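Local coordinates for protein Hpr(Ser) kinase (Coxiella burnetii, PDB 3TQF) that probably acts as a bifunctional ATP-dependent kinase and phosphatase that adds phosphate to, and removes it from, a serine of the phosphocarrier protein HPr, at residues V95-P108 with E121-I135. Numbering follows the deposited sequence.
Sequences VHLSISLVKPEKMP and EIILGINVPKILFPI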
loop_
_atom_site.group_PDB
_atom_site.type_symbol
_atom_site.label_atom_id
_atom_site.label_comp_id
_atom_site.label_asym_id
_atom_site.label_seq_id
_atom_site.Cartn_x
_atom_site.Cartn_y
_atom_site.Cartn_z
ATOM N N VAL A 95 22.066 1.222 -16.625
ATOM C CA VAL A 95 21.039 2.244 -16.460
ATOM C C VAL A 95 20.149 2.232 -17.686
ATOM O O VAL A 95 20.629 2.432 -18.794
ATOM C CB VAL A 95 21.667 3.648 -16.329
ATOM C CG1 VAL A 95 20.586 4.728 -16.244
ATOM C CG2 VAL A 95 22.590 3.708 -15.124
ATOM N N HIS A 96 18.856 2.001 -17.492
ATOM C CA HIS A 96 17.898 1.958 -18.603
ATOM C C HIS A 96 16.920 3.132 -18.604
ATOM O O HIS A 96 16.534 3.623 -19.668
ATOM C CB HIS A 96 17.107 0.650 -18.557
ATOM C CG HIS A 96 17.928 -0.558 -18.873
ATOM N ND1 HIS A 96 18.013 -1.085 -20.142
ATOM C CD2 HIS A 96 18.708 -1.337 -18.088
ATOM C CE1 HIS A 96 18.812 -2.139 -20.126
ATOM N NE2 HIS A 96 19.246 -2.313 -18.890
ATOM N N LEU A 97 16.513 3.569 -17.417
ATOM C CA LEU A 97 15.466 4.566 -17.286
ATOM C C LEU A 97 15.764 5.489 -16.120
ATOM O O LEU A 97 16.374 5.082 -15.133
ATOM C CB LEU A 97 14.123 3.869 -17.065
ATOM C CG LEU A 97 12.865 4.710 -16.839
ATOM C CD1 LEU A 97 12.447 5.420 -18.113
ATOM C CD2 LEU A 97 11.744 3.818 -16.324
ATOM N N SER A 98 15.322 6.736 -16.251
ATOM C CA SER A 98 15.437 7.730 -15.199
ATOM C C SER A 98 14.052 8.296 -14.924
ATOM O O SER A 98 13.465 8.920 -15.793
ATOM C CB SER A 98 16.381 8.841 -15.650
ATOM O OG SER A 98 16.235 10.003 -14.852
ATOM N N ILE A 99 13.524 8.062 -13.729
ATOM C CA ILE A 99 12.230 8.617 -13.345
ATOM C C ILE A 99 12.438 9.786 -12.395
ATOM O O ILE A 99 13.168 9.681 -11.415
ATOM C CB ILE A 99 11.323 7.573 -12.671
ATOM C CG1 ILE A 99 11.031 6.417 -13.627
ATOM C CG2 ILE A 99 10.014 8.212 -12.225
ATOM C CD1 ILE A 99 10.316 5.267 -12.973
ATOM N N SER A 100 11.785 10.899 -12.705
ATOM C CA SER A 100 11.874 12.115 -11.913
ATOM C C SER A 100 10.510 12.383 -11.291
ATOM O O SER A 100 9.569 12.741 -11.996
ATOM C CB SER A 100 12.298 13.279 -12.805
ATOM O OG SER A 100 12.525 14.445 -12.042
ATOM N N LEU A 101 10.409 12.193 -9.974
ATOM C CA LEU A 101 9.150 12.365 -9.249
ATOM C C LEU A 101 8.883 13.840 -9.046
ATOM O O LEU A 101 9.679 14.527 -8.420
ATOM C CB LEU A 101 9.210 11.672 -7.889
ATOM C CG LEU A 101 9.439 10.157 -7.874
ATOM C CD1 LEU A 101 9.615 9.686 -6.447
ATOM C CD2 LEU A 101 8.296 9.416 -8.552
ATOM N N VAL A 102 7.756 14.314 -9.570
ATOM C CA VAL A 102 7.428 15.736 -9.583
ATOM C C VAL A 102 6.120 15.987 -8.852
ATOM O O VAL A 102 5.209 15.166 -8.911
ATOM C CB VAL A 102 7.283 16.246 -11.028
ATOM C CG1 VAL A 102 6.880 17.717 -11.050
ATOM C CG2 VAL A 102 8.578 16.032 -11.793
ATOM N N LYS A 103 6.032 17.124 -8.166
ATOM C CA LYS A 103 4.803 17.522 -7.490
ATOM C C LYS A 103 3.802 17.919 -8.570
ATOM O O LYS A 103 4.156 18.652 -9.494
ATOM C CB LYS A 103 5.041 18.708 -6.551
ATOM C CG LYS A 103 6.136 18.504 -5.493
ATOM C CD LYS A 103 5.596 17.994 -4.165
ATOM C CE LYS A 103 6.655 18.104 -3.070
ATOM N NZ LYS A 103 6.855 19.508 -2.605
ATOM N N PRO A 104 2.553 17.436 -8.468
ATOM C CA PRO A 104 1.534 17.714 -9.476
ATOM C C PRO A 104 1.455 19.169 -9.929
ATOM O O PRO A 104 1.274 19.424 -11.118
ATOM C CB PRO A 104 0.244 17.303 -8.774
ATOM C CG PRO A 104 0.654 16.198 -7.884
ATOM C CD PRO A 104 2.057 16.498 -7.444
ATOM N N GLU A 105 1.600 20.106 -8.994
ATOM C CA GLU A 105 1.463 21.540 -9.301
ATOM C C GLU A 105 2.583 22.037 -10.223
ATOM O O GLU A 105 2.372 22.953 -11.020
ATOM C CB GLU A 105 1.455 22.407 -8.029
ATOM C CG GLU A 105 0.850 21.771 -6.781
ATOM C CD GLU A 105 1.888 21.035 -5.942
ATOM O OE1 GLU A 105 2.796 21.705 -5.399
ATOM O OE2 GLU A 105 1.801 19.792 -5.833
ATOM N N LYS A 106 3.765 21.428 -10.103
ATOM C CA LYS A 106 4.950 21.835 -10.864
ATOM C C LYS A 106 5.115 21.025 -12.151
ATOM O O LYS A 106 6.081 21.208 -12.895
ATOM C CB LYS A 106 6.200 21.692 -9.989
ATOM C CG LYS A 106 6.171 22.567 -8.730
ATOM C CD LYS A 106 7.102 22.046 -7.635
ATOM C CE LYS A 106 6.784 22.687 -6.290
ATOM N NZ LYS A 106 7.708 22.219 -5.222
HETATM N N MSE A 107 4.158 20.140 -12.411
HETATM C CA MSE A 107 4.196 19.258 -13.567
HETATM C C MSE A 107 3.873 20.037 -14.843
HETATM O O MSE A 107 2.873 20.749 -14.884
HETATM C CB MSE A 107 3.171 18.143 -13.369
HETATM C CG MSE A 107 3.277 17.013 -14.354
HETATM SE SE MSE A 107 4.621 15.687 -13.889
HETATM C CE MSE A 107 4.299 14.562 -15.445
ATOM N N PRO A 108 4.708 19.901 -15.895
ATOM C CA PRO A 108 4.429 20.598 -17.160
ATOM C C PRO A 108 3.175 20.090 -17.871
ATOM O O PRO A 108 2.647 19.034 -17.523
ATOM C CB PRO A 108 5.665 20.304 -18.024
ATOM C CG PRO A 108 6.688 19.741 -17.109
ATOM C CD PRO A 108 5.959 19.122 -15.965
ATOM N N GLU A 121 17.583 12.332 -20.655
ATOM C CA GLU A 121 18.686 12.776 -19.803
ATOM C C GLU A 121 20.003 12.376 -20.438
ATOM O O GLU A 121 20.159 11.237 -20.876
ATOM C CB GLU A 121 18.599 12.112 -18.430
ATOM C CG GLU A 121 17.631 12.772 -17.474
ATOM C CD GLU A 121 18.302 13.337 -16.250
ATOM O OE1 GLU A 121 19.148 14.245 -16.400
ATOM O OE2 GLU A 121 17.972 12.876 -15.136
ATOM N N ILE A 122 20.950 13.311 -20.472
ATOM C CA ILE A 122 22.307 13.011 -20.920
ATOM C C ILE A 122 23.138 12.626 -19.702
ATOM O O ILE A 122 23.478 13.475 -18.879
ATOM C CB ILE A 122 22.969 14.208 -21.642
ATOM C CG1 ILE A 122 22.012 14.845 -22.658
ATOM C CG2 ILE A 122 24.244 13.762 -22.328
ATOM C CD1 ILE A 122 21.330 13.858 -23.571
ATOM N N ILE A 123 23.440 11.336 -19.579
ATOM C CA ILE A 123 24.276 10.831 -18.495
ATOM C C ILE A 123 25.598 10.333 -19.087
ATOM O O ILE A 123 25.640 9.311 -19.766
ATOM C CB ILE A 123 23.571 9.699 -17.723
ATOM C CG1 ILE A 123 22.140 10.111 -17.362
ATOM C CG2 ILE A 123 24.358 9.344 -16.470
ATOM C CD1 ILE A 123 21.410 9.133 -16.466
ATOM N N LEU A 124 26.671 11.074 -18.836
ATOM C CA LEU A 124 27.967 10.808 -19.455
ATOM C C LEU A 124 27.844 10.633 -20.967
ATOM O O LEU A 124 28.420 9.712 -21.542
ATOM C CB LEU A 124 28.634 9.583 -18.821
ATOM C CG LEU A 124 28.907 9.692 -17.320
ATOM C CD1 LEU A 124 29.552 8.413 -16.797
ATOM C CD2 LEU A 124 29.780 10.902 -17.028
ATOM N N GLY A 125 27.076 11.521 -21.596
ATOM C CA GLY A 125 26.928 11.541 -23.047
ATOM C C GLY A 125 26.020 10.475 -23.627
ATOM O O GLY A 125 25.961 10.317 -24.843
ATOM N N ILE A 126 25.313 9.741 -22.774
ATOM C CA ILE A 126 24.401 8.697 -23.227
ATOM C C ILE A 126 22.960 9.143 -22.985
ATOM O O ILE A 126 22.646 9.686 -21.932
ATOM C CB ILE A 126 24.698 7.357 -22.517
ATOM C CG1 ILE A 126 26.027 6.794 -23.033
ATOM C CG2 ILE A 126 23.575 6.356 -22.742
ATOM C CD1 ILE A 126 26.372 5.421 -22.495
ATOM N N ASN A 127 22.101 8.928 -23.977
ATOM C CA ASN A 127 20.697 9.287 -23.875
ATOM C C ASN A 127 19.961 8.255 -23.058
ATOM O O ASN A 127 19.775 7.128 -23.510
ATOM C CB ASN A 127 20.046 9.375 -25.256
ATOM C CG ASN A 127 20.536 10.558 -26.058
ATOM O OD1 ASN A 127 21.348 11.347 -25.581
ATOM N ND2 ASN A 127 20.047 10.687 -27.286
ATOM N N VAL A 128 19.552 8.640 -21.854
ATOM C CA VAL A 128 18.711 7.799 -21.023
ATOM C C VAL A 128 17.291 8.372 -21.043
ATOM O O VAL A 128 17.096 9.553 -20.756
ATOM C CB VAL A 128 19.235 7.746 -19.583
ATOM C CG1 VAL A 128 18.294 6.931 -18.705
ATOM C CG2 VAL A 128 20.642 7.167 -19.559
ATOM N N PRO A 129 16.295 7.546 -21.410
ATOM C CA PRO A 129 14.913 8.017 -21.368
ATOM C C PRO A 129 14.524 8.468 -19.969
ATOM O O PRO A 129 14.945 7.859 -18.986
ATOM C CB PRO A 129 14.099 6.787 -21.779
ATOM C CG PRO A 129 15.044 5.911 -22.515
ATOM C CD PRO A 129 16.417 6.208 -22.015
ATOM N N LYS A 130 13.733 9.532 -19.891
ATOM C CA LYS A 130 13.379 10.150 -18.620
ATOM C C LYS A 130 11.884 10.405 -18.571
ATOM O O LYS A 130 11.325 10.977 -19.499
ATOM C CB LYS A 130 14.128 11.471 -18.458
ATOM C CG LYS A 130 14.065 12.072 -17.071
ATOM C CD LYS A 130 14.351 13.564 -17.120
ATOM C CE LYS A 130 14.836 14.103 -15.782
ATOM N NZ LYS A 130 15.695 15.316 -15.954
ATOM N N ILE A 131 11.241 9.980 -17.489
ATOM C CA ILE A 131 9.817 10.210 -17.305
ATOM C C ILE A 131 9.620 11.184 -16.161
ATOM O O ILE A 131 10.259 11.062 -15.130
ATOM C CB ILE A 131 9.066 8.898 -16.990
ATOM C CG1 ILE A 131 9.250 7.893 -18.134
ATOM C CG2 ILE A 131 7.583 9.172 -16.752
ATOM C CD1 ILE A 131 8.538 6.581 -17.921
ATOM N N LEU A 132 8.751 12.164 -16.362
ATOM C CA LEU A 132 8.306 13.040 -15.284
ATOM C C LEU A 132 7.026 12.447 -14.719
ATOM O O LEU A 132 6.015 12.399 -15.409
ATOM C CB LEU A 132 8.044 14.462 -15.802
ATOM C CG LEU A 132 9.196 15.219 -16.477
ATOM C CD1 LEU A 132 8.785 16.653 -16.726
ATOM C CD2 LEU A 132 10.471 15.188 -15.660
ATOM N N PHE A 133 7.069 11.976 -13.477
ATOM C CA PHE A 133 5.912 11.324 -12.871
ATOM C C PHE A 133 5.312 12.146 -11.739
ATOM O O PHE A 133 6.008 12.473 -10.786
ATOM C CB PHE A 133 6.275 9.936 -12.351
ATOM C CG PHE A 133 5.076 9.101 -12.018
ATOM C CD1 PHE A 133 4.624 8.997 -10.717
ATOM C CD2 PHE A 133 4.373 8.456 -13.019
ATOM C CE1 PHE A 133 3.513 8.246 -10.415
ATOM C CE2 PHE A 133 3.256 7.704 -12.724
ATOM C CZ PHE A 133 2.825 7.599 -11.420
ATOM N N PRO A 134 4.006 12.464 -11.833
ATOM C CA PRO A 134 3.333 13.231 -10.794
ATOM C C PRO A 134 3.110 12.405 -9.538
ATOM O O PRO A 134 2.608 11.287 -9.619
ATOM C CB PRO A 134 1.997 13.585 -11.435
ATOM C CG PRO A 134 1.739 12.490 -12.377
ATOM C CD PRO A 134 3.070 12.059 -12.898
ATOM N N ILE A 135 3.478 12.962 -8.388
ATOM C CA ILE A 135 3.385 12.248 -7.122
ATOM C C ILE A 135 2.181 12.717 -6.309
ATOM O O ILE A 135 2.157 13.840 -5.814
ATOM C CB ILE A 135 4.687 12.399 -6.296
ATOM C CG1 ILE A 135 4.611 11.578 -5.006
ATOM C CG2 ILE A 135 4.968 13.864 -5.972
ATOM C CD1 ILE A 135 5.986 11.206 -4.440
#
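S98, S100 and V102 bond through both N and O to strand 126-134, which runs parallel to strand 95-102 within the HPr kinase C-terminal domain. The six backbone hydrogen bonds begin with S98 N to P129 O and end with V102 O accepting from I135 N. By N-H...O angle the straightest are S100 N to I131 O (173°) and V102 N to F133 O (176°), although the latter donor is tilted from the F133 carbonyl plane. CA-H...O contacts, such as K130 CA to S98 O, supplement the pairing.

Polar side chains gather on the face carrying S98, S100 and K130. S98 OG, held anti to the backbone N (chi1 163°), makes a weak hydrogen bond to E121 OE2 at 3.4 Å. The same carboxylate oxygen forms a salt bridge with K130 NZ, whose extended chain passes S100 with CE 4.0 Å from its CB. V128 CG1 lies by S98 CB and meets V95 CG1, the two valines crossing at about a right angle. L132 sets CD2 against S100 CB and rests CD1 on CG and CD of P108, while the selenomethionine M107 brings its SE beside P134.

Apolar packing fills the other face. L97 CD1 reaches I131 CG1 at 4.0 Å, I99 CG2 lies alongside F133 CB, and L101 CD2 approaches the F133 ring obliquely. L101 also touches the probable P-loop (Walker A), consistent with ATP binding. I135 CG2, between its own N and carbonyl carbon, sits close to V102 O and meets P104 CD.

Strand 95-102 lies between strands 17-23 and 126-134, with V95 also bonded to L58 of strand 58-61; strand 117-123 continues the sheet through the type I' turn I123-I126. Helix 141-165 covers the apolar face, L148 against I99 and I131 and H152 against L97 and P129, while G74 of a second subunit packs on F133 and P134.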